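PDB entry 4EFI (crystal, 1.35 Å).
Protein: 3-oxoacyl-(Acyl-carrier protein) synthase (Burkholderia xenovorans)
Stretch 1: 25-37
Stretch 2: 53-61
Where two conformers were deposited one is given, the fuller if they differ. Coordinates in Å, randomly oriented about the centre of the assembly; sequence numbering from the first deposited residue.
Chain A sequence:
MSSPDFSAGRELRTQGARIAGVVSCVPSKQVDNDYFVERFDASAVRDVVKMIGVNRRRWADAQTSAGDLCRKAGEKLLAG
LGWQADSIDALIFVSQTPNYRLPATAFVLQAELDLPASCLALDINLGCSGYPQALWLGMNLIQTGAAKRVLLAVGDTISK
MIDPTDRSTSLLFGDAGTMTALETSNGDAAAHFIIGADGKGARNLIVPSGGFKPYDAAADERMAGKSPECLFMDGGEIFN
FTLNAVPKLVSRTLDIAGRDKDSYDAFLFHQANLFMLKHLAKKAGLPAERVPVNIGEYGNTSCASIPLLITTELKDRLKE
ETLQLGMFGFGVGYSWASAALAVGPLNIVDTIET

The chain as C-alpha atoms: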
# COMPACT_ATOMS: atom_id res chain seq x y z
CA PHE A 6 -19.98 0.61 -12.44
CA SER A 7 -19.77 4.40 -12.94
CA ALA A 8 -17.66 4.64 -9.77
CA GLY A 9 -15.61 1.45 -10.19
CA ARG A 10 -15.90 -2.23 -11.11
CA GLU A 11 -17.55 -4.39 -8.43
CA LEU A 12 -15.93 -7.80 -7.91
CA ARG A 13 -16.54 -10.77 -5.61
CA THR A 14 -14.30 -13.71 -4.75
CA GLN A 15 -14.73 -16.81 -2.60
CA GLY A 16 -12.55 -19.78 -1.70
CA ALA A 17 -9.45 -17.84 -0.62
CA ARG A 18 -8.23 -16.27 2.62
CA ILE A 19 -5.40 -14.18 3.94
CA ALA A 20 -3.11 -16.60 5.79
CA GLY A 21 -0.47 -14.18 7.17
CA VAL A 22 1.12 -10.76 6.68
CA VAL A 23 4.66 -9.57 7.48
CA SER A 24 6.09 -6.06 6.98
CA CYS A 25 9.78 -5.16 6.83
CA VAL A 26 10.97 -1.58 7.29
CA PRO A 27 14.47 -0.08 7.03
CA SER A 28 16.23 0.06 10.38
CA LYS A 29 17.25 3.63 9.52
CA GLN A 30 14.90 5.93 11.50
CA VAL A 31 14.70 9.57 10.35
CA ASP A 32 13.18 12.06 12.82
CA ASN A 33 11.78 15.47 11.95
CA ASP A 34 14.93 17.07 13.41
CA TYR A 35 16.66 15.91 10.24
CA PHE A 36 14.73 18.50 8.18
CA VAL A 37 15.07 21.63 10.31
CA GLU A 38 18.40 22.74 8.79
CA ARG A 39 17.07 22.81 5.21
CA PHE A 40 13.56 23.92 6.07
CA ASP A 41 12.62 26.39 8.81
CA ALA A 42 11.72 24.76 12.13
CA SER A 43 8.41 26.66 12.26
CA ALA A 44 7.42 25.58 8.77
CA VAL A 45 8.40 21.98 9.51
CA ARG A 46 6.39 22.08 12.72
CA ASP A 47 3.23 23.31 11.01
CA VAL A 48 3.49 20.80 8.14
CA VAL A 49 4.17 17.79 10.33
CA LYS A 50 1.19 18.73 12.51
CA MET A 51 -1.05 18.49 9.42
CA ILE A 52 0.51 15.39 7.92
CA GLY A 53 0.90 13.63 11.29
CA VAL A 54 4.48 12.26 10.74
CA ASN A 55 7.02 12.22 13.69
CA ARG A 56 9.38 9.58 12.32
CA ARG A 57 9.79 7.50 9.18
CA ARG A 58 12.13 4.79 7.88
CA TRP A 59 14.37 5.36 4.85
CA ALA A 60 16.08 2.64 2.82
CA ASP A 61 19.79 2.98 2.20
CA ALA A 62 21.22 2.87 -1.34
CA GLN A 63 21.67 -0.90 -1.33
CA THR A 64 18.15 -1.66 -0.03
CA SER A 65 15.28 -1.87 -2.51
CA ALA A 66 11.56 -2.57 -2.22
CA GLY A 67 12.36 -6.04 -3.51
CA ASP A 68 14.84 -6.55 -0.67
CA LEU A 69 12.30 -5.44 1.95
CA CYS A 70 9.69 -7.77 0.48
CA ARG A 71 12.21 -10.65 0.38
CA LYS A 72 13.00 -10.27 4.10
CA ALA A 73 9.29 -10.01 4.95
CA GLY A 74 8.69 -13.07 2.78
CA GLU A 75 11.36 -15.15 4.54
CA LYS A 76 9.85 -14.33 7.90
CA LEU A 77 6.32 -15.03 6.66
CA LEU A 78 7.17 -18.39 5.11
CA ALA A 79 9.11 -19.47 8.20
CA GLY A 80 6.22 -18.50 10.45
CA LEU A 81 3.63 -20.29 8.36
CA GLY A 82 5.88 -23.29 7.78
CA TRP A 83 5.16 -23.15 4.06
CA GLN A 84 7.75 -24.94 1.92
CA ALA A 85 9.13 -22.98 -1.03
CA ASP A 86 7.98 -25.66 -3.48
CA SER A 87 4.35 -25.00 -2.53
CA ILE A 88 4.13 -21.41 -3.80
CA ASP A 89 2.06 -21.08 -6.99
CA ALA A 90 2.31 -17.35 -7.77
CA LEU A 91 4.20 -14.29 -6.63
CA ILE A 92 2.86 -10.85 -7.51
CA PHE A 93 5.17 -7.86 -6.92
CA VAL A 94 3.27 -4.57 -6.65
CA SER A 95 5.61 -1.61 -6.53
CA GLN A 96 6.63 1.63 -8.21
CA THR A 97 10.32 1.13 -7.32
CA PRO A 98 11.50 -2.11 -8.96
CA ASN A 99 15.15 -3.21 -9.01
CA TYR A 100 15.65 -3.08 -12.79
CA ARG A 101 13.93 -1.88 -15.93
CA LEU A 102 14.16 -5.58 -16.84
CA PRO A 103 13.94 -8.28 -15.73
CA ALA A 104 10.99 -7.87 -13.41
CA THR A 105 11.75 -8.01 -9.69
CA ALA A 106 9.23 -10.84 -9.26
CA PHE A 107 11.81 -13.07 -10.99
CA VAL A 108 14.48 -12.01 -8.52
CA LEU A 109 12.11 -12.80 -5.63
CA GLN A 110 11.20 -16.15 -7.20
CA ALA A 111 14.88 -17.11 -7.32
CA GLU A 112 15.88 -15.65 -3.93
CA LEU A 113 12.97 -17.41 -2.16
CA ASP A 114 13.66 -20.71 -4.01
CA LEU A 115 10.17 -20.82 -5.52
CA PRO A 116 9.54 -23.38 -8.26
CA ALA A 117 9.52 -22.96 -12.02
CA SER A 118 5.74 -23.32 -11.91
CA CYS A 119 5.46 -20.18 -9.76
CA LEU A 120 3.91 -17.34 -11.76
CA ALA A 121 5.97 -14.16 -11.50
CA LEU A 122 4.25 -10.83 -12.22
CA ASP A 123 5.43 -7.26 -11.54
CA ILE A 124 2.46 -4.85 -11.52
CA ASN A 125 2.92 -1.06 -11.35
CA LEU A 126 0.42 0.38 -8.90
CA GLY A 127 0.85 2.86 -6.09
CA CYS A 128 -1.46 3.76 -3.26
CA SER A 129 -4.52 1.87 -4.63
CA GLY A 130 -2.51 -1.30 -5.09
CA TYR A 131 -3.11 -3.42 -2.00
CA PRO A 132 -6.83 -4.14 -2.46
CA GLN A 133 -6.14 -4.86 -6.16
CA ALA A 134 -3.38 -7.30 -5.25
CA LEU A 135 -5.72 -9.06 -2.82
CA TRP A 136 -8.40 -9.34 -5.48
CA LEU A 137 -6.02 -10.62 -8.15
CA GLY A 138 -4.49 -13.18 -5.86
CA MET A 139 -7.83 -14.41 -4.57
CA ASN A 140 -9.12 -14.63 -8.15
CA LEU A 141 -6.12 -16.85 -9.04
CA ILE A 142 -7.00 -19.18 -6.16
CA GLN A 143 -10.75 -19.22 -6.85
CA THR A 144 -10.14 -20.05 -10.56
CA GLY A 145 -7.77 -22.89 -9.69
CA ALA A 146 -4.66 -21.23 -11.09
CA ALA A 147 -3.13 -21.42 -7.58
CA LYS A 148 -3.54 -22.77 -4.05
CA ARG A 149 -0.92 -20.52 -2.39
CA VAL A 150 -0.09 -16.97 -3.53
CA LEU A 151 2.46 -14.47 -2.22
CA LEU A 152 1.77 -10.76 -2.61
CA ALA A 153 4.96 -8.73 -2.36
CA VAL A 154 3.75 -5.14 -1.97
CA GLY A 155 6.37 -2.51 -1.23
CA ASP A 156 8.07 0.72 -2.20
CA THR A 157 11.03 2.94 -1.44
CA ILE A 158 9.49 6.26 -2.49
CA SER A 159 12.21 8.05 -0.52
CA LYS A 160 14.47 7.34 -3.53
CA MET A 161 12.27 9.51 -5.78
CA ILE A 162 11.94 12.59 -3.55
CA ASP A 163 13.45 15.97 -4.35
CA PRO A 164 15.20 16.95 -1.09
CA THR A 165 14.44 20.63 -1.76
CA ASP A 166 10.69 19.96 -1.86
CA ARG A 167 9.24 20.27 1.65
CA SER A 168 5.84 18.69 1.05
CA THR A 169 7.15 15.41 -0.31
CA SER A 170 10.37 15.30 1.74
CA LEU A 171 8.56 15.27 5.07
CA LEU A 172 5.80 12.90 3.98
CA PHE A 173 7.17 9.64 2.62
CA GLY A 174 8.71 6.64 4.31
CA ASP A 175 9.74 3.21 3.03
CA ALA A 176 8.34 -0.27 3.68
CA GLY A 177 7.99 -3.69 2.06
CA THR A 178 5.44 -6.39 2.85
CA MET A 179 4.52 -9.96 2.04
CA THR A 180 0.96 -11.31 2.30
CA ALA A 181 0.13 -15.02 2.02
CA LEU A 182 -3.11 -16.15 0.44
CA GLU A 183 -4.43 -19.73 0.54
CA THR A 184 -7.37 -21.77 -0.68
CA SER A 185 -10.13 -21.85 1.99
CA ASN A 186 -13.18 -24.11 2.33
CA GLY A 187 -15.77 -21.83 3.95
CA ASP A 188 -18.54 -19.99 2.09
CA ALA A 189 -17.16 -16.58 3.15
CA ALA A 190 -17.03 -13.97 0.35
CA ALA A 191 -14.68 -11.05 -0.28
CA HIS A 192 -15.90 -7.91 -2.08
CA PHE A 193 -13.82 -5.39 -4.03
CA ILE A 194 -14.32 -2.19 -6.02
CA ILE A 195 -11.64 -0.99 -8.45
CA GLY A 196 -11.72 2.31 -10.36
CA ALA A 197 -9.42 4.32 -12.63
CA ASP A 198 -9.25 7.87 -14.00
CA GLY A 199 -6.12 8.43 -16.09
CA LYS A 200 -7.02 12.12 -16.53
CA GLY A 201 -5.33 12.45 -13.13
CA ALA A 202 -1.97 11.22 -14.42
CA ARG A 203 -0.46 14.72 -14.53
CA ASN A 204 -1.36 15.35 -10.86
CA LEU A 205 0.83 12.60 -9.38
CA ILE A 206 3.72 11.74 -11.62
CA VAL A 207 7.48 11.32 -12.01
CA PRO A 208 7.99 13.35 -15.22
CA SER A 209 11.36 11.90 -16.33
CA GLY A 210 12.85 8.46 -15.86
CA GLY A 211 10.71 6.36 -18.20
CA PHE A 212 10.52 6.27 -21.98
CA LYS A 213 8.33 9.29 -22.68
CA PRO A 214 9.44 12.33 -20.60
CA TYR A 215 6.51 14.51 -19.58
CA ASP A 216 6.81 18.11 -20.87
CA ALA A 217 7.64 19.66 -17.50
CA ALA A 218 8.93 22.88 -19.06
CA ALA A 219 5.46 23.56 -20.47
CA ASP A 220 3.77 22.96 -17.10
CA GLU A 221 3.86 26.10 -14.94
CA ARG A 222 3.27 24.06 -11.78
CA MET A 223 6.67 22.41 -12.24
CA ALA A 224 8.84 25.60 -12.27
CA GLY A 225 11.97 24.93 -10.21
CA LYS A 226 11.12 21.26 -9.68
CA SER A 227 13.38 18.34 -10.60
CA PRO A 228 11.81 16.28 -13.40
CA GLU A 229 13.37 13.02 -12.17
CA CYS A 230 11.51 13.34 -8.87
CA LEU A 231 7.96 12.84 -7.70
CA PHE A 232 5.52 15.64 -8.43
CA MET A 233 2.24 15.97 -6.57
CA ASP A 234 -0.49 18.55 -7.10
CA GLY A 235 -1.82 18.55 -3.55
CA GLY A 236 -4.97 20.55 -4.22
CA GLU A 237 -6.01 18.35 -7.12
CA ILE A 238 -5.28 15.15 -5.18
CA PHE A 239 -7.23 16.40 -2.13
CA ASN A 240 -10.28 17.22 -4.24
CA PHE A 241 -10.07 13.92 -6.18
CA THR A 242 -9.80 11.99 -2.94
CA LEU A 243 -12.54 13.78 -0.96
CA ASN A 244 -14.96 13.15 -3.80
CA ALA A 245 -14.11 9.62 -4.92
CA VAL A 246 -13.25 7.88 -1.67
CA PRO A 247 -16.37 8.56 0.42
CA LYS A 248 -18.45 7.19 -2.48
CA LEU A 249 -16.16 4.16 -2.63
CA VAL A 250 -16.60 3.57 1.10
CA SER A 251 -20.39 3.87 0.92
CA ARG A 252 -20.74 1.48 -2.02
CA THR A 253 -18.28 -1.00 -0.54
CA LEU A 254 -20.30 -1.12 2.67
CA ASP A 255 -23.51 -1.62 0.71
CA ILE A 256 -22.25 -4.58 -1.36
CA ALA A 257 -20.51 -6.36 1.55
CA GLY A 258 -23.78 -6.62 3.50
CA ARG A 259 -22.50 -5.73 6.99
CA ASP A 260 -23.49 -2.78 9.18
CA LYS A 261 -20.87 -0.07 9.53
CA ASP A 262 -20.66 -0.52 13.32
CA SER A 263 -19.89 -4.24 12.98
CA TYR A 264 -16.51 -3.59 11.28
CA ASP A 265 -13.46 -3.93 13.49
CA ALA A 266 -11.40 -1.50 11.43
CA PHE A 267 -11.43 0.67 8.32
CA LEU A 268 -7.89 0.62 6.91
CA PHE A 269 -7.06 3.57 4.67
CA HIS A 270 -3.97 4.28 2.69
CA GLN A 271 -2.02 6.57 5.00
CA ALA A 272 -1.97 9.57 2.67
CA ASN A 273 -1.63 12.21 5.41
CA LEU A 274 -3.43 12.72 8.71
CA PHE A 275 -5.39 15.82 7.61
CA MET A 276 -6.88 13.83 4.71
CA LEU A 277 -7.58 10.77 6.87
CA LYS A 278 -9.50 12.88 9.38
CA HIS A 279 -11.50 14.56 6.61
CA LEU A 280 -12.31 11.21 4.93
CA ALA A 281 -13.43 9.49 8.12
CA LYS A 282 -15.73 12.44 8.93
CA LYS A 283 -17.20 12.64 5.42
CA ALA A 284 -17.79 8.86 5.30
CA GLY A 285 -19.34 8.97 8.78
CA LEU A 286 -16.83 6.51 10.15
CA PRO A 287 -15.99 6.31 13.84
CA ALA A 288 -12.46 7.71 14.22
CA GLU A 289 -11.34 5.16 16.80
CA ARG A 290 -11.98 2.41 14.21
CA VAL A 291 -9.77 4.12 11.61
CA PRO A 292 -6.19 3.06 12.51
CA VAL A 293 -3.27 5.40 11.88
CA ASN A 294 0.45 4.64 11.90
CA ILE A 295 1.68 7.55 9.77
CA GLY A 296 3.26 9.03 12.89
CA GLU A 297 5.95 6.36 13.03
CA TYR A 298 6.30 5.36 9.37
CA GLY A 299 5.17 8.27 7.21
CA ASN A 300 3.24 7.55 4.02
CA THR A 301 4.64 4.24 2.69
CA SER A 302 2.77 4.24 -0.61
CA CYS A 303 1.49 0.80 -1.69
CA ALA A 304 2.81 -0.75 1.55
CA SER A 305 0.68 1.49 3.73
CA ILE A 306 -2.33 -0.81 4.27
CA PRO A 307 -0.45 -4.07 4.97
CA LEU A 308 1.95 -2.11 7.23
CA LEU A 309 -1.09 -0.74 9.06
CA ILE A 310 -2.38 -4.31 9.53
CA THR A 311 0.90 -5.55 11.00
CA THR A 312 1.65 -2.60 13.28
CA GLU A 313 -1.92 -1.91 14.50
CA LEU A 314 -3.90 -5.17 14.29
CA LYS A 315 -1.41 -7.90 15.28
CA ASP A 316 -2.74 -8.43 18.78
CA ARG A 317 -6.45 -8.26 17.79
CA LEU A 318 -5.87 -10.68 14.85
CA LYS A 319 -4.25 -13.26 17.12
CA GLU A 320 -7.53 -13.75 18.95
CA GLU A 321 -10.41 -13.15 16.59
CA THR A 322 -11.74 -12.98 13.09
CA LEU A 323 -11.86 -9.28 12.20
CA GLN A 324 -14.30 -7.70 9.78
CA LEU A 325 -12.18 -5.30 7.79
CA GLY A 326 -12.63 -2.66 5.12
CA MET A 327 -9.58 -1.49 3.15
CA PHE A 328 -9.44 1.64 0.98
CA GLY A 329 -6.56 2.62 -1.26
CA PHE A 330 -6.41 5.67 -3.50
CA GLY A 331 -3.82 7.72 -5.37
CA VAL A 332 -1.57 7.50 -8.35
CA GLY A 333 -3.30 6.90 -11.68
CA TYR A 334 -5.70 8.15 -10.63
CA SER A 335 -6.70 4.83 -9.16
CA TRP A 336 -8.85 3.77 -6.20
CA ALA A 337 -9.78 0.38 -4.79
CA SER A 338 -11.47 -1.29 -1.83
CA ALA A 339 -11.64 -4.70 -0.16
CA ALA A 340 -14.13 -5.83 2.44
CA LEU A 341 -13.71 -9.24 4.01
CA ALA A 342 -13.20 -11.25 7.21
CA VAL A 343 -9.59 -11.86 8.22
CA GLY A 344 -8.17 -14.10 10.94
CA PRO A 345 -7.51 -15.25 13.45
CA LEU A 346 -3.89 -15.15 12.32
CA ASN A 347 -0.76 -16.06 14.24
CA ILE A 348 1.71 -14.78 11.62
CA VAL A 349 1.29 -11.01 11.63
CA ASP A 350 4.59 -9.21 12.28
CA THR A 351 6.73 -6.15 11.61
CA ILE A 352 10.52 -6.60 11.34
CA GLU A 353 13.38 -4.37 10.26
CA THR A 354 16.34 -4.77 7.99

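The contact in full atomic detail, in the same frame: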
# COMPACT_ATOMS: atom_id res chain seq x y z
N CYS A 25 8.38 -5.43 6.53
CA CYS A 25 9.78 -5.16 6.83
C CYS A 25 10.07 -3.71 6.49
O CYS A 25 9.83 -3.24 5.36
CB CYS A 25 10.71 -6.07 6.01
SG CYS A 25 12.47 -5.77 6.33
N VAL A 26 10.59 -2.97 7.46
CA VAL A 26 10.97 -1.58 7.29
C VAL A 26 12.48 -1.40 7.45
O VAL A 26 13.13 -2.16 8.16
CB VAL A 26 10.24 -0.64 8.29
CG1 VAL A 26 8.77 -0.66 8.01
CG2 VAL A 26 10.54 -1.02 9.77
N PRO A 27 13.06 -0.41 6.77
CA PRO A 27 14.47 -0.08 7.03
C PRO A 27 14.69 0.20 8.50
O PRO A 27 13.88 0.82 9.16
CB PRO A 27 14.70 1.17 6.16
CG PRO A 27 13.73 1.01 5.05
CD PRO A 27 12.49 0.43 5.71
N SER A 28 15.84 -0.24 9.01
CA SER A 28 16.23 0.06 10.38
C SER A 28 16.63 1.52 10.55
O SER A 28 16.61 2.00 11.67
CB SER A 28 17.37 -0.86 10.84
OG SER A 28 18.51 -0.67 10.07
N LYS A 29 16.93 2.21 9.46
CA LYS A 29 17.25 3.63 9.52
C LYS A 29 16.02 4.45 9.90
O LYS A 29 15.10 4.62 9.10
CB LYS A 29 17.80 4.11 8.17
N GLN A 30 16.03 5.09 11.07
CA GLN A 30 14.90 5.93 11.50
C GLN A 30 15.28 7.41 11.39
O GLN A 30 16.29 7.83 11.96
CB GLN A 30 14.51 5.60 12.94
CG GLN A 30 13.43 6.52 13.52
CD GLN A 30 13.29 6.39 15.04
OE1 GLN A 30 13.30 7.38 15.77
NE2 GLN A 30 13.15 5.16 15.51
N VAL A 31 14.46 8.17 10.66
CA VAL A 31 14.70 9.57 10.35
C VAL A 31 13.61 10.36 11.11
O VAL A 31 12.42 10.21 10.84
CB VAL A 31 14.59 9.81 8.84
CG1 VAL A 31 14.78 11.27 8.48
CG2 VAL A 31 15.58 8.93 8.07
N ASP A 32 14.06 11.21 12.02
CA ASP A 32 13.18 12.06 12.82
C ASP A 32 12.96 13.37 12.09
O ASP A 32 13.65 13.70 11.14
CB ASP A 32 13.84 12.35 14.18
CG ASP A 32 14.27 11.09 14.90
OD1 ASP A 32 13.51 10.11 14.89
OD2 ASP A 32 15.39 11.09 15.48
N ASN A 33 12.01 14.17 12.57
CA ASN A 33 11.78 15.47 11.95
C ASN A 33 12.95 16.43 12.14
O ASN A 33 13.12 17.34 11.33
CB ASN A 33 10.48 16.10 12.47
CG ASN A 33 9.25 15.38 11.97
OD1 ASN A 33 9.32 14.70 10.93
ND2 ASN A 33 8.15 15.45 12.70
N ASP A 34 13.77 16.21 13.16
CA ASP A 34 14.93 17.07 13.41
C ASP A 34 15.77 17.14 12.15
O ASP A 34 16.33 18.18 11.83
CB ASP A 34 15.79 16.57 14.59
CG ASP A 34 15.21 16.94 15.94
OD1 ASP A 34 14.03 17.33 15.99
OD2 ASP A 34 15.94 16.83 16.96
N TYR A 35 15.84 16.01 11.44
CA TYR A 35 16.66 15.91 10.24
C TYR A 35 16.41 17.08 9.28
O TYR A 35 17.32 17.53 8.59
CB TYR A 35 16.36 14.57 9.53
CG TYR A 35 17.12 14.33 8.24
CD1 TYR A 35 18.41 13.82 8.24
CD2 TYR A 35 16.52 14.57 7.01
CE1 TYR A 35 19.09 13.59 7.04
CE2 TYR A 35 17.19 14.35 5.83
CZ TYR A 35 18.46 13.86 5.84
OH TYR A 35 19.12 13.64 4.64
N PHE A 36 15.16 17.55 9.23
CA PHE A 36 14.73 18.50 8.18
C PHE A 36 14.81 19.97 8.56
O PHE A 36 14.62 20.85 7.70
CB PHE A 36 13.29 18.20 7.78
CG PHE A 36 13.11 16.85 7.20
CD1 PHE A 36 13.37 16.61 5.87
CD2 PHE A 36 12.68 15.82 8.00
CE1 PHE A 36 13.20 15.35 5.35
CE2 PHE A 36 12.52 14.57 7.49
CZ PHE A 36 12.76 14.33 6.17
N VAL A 37 15.09 20.25 9.82
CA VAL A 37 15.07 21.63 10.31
C VAL A 37 16.19 22.52 9.75
O VAL A 37 16.03 23.73 9.66
CB VAL A 37 15.09 21.65 11.85
CG1 VAL A 37 15.36 23.05 12.40
CG2 VAL A 37 13.77 21.11 12.39
N GLY A 53 0.95 14.60 10.20
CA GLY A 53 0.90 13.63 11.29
C GLY A 53 2.13 12.75 11.49
O GLY A 53 2.08 11.78 12.23
N VAL A 54 3.24 13.10 10.82
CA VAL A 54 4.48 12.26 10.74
C VAL A 54 5.65 12.71 11.67
O VAL A 54 6.25 13.78 11.40
CB VAL A 54 5.06 12.25 9.28
CG1 VAL A 54 6.21 11.25 9.14
CG2 VAL A 54 3.99 11.93 8.24
N ASN A 55 5.95 11.92 12.73
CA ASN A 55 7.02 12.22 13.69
C ASN A 55 8.35 11.59 13.28
O ASN A 55 9.42 12.16 13.49
CB ASN A 55 6.65 11.71 15.09
CG ASN A 55 5.39 12.35 15.65
OD1 ASN A 55 5.31 13.56 15.78
ND2 ASN A 55 4.38 11.53 15.94
N ARG A 56 8.25 10.39 12.74
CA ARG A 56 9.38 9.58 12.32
C ARG A 56 9.00 8.84 11.05
O ARG A 56 7.83 8.63 10.79
CB ARG A 56 9.71 8.55 13.42
CG ARG A 56 10.47 9.11 14.61
CD ARG A 56 10.43 8.21 15.86
NE ARG A 56 9.10 8.20 16.44
CZ ARG A 56 8.59 9.17 17.18
NH1 ARG A 56 9.31 10.25 17.48
NH2 ARG A 56 7.36 9.07 17.64
N ARG A 57 10.00 8.40 10.30
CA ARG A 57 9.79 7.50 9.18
C ARG A 57 11.07 6.69 8.95
O ARG A 57 12.13 7.03 9.49
CB ARG A 57 9.37 8.25 7.90
CG ARG A 57 10.48 8.94 7.12
CD ARG A 57 10.97 10.19 7.79
NE ARG A 57 10.03 11.32 7.70
CZ ARG A 57 9.82 12.22 8.64
NH1 ARG A 57 8.99 13.24 8.41
NH2 ARG A 57 10.42 12.15 9.82
N ARG A 58 10.96 5.60 8.21
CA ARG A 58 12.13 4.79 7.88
C ARG A 58 12.56 4.99 6.44
O ARG A 58 11.70 4.99 5.55
CB ARG A 58 11.83 3.30 8.10
CG ARG A 58 11.27 2.98 9.47
CD ARG A 58 12.20 3.39 10.58
NE ARG A 58 11.74 2.91 11.90
CZ ARG A 58 12.10 1.76 12.48
NH1 ARG A 58 12.93 0.93 11.89
NH2 ARG A 58 11.61 1.44 13.67
N TRP A 59 13.85 5.18 6.20
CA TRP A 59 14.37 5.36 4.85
C TRP A 59 15.38 4.28 4.50
O TRP A 59 16.34 4.05 5.23
CB TRP A 59 15.02 6.72 4.68
CG TRP A 59 14.09 7.88 4.47
CD1 TRP A 59 12.72 7.84 4.34
CD2 TRP A 59 14.48 9.25 4.35
NE1 TRP A 59 12.25 9.13 4.14
CE2 TRP A 59 13.31 10.00 4.15
CE3 TRP A 59 15.71 9.90 4.39
CZ2 TRP A 59 13.33 11.39 3.99
CZ3 TRP A 59 15.74 11.29 4.23
CH2 TRP A 59 14.55 12.00 4.03
N ALA A 60 15.17 3.64 3.35
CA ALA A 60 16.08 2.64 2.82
C ALA A 60 17.42 3.25 2.45
O ALA A 60 17.48 4.35 1.90
CB ALA A 60 15.45 2.02 1.58
N ASP A 61 18.50 2.53 2.72
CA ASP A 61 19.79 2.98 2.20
C ASP A 61 19.96 2.61 0.73
O ASP A 61 19.10 1.98 0.13
CB ASP A 61 20.94 2.44 3.07
CG ASP A 61 20.96 0.93 3.18
OD1 ASP A 61 20.50 0.21 2.26
OD2 ASP A 61 21.47 0.43 4.20
O HOH W 1 12.32 10.80 17.26
O HOH W 2 10.15 13.88 15.38

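Two short strands, 30-32 and 56-58, run antiparallel (150° between their directions) and lie side by side, their axes approaching to 4.7 Å. Val-31 and Arg-57 form the hydrogen-bonded pair at the centre: Val-31 N donates to Arg-57 O (2.8 Å, nearly straight) and Arg-57 N to Val-31 O (3.1 Å). The non-hydrogen-bonded pairs beside it, Gln-30 with Arg-58 and Asp-32 with Arg-56, draw their CA atoms to 4.7 and 4.6 Å, close enough for CA-H...O contacts such as Arg-56 CA to Val-31 O (3.4 Å). Beyond Gln-30 the ladder continues with Trp-59 N to Lys-29 O (3.2 Å); at the other end, Asn-33 N to Asn-55 O (3.4 Å) is weak, and a water bridges the same two atoms, donating to Asn-55 O (2.7 Å) and accepting weakly from Asn-33 N (3.4 Å).

On the face carrying Val-31 and Arg-57, the Trp-59 indole is the broadest bump. Its CA-to-CB bond points sideways, but the end of the ring comes nearer the first stretch and fills a hollow lined by Val-31, Tyr-35 and Phe-36. Val-31 CG1 lies over one face of the indole, while CG2 meets Trp-59 CE3 at 3.8 Å. The indole points its edge at the face of Tyr-35 in an offset edge-to-face pair (Tyr-35 CE2 to Trp-59 CZ3, 3.7 Å), and Phe-36 CZ closes on Trp-59 CH2 at 3.6 Å. Arg-57 folds back along the same face, its CD 3.8 Å from Val-31 CB. Phe-36 CE2 covers one face of its guanidinium, leaving the edge free for acceptors: Arg-57 NH2 donates to Val-31 O (3.0 Å), and Arg-57 NH1 and NH2 grip Asn-33 OD1 (2.9 and 3.0 Å). The other end of that amide, Asn-33 ND2, donates to Val-54 O (2.8 Å), so one side chain ties both the arginine and the backbone before the strand.

The opposite face belongs to Gln-30, Asp-32, Arg-56 and Arg-58. Arg-58, the residue most covered by the other stretch, lays its CD 4.0 Å from Gln-30 CB and reaches the bend at Pro-27, where Arg-58 NH1 donates to Pro-27 O (2.9 Å). Val-26 CG2 sits over one face of this guanidinium, so the flat group has apolar cover as its edge bonds. Farther along, Asp-32 OD1 rests 3.2 Å from Arg-56 CG; a water links Asp-32 OD1, to which it donates weakly, with Arg-56 NH1, from which it accepts.

Past the strands, the Pro-27 ring packs against the backbone, with Pro-27 CB 3.4 Å from Trp-59 O and Pro-27 CG 4.0 Å from Ala-60 CB.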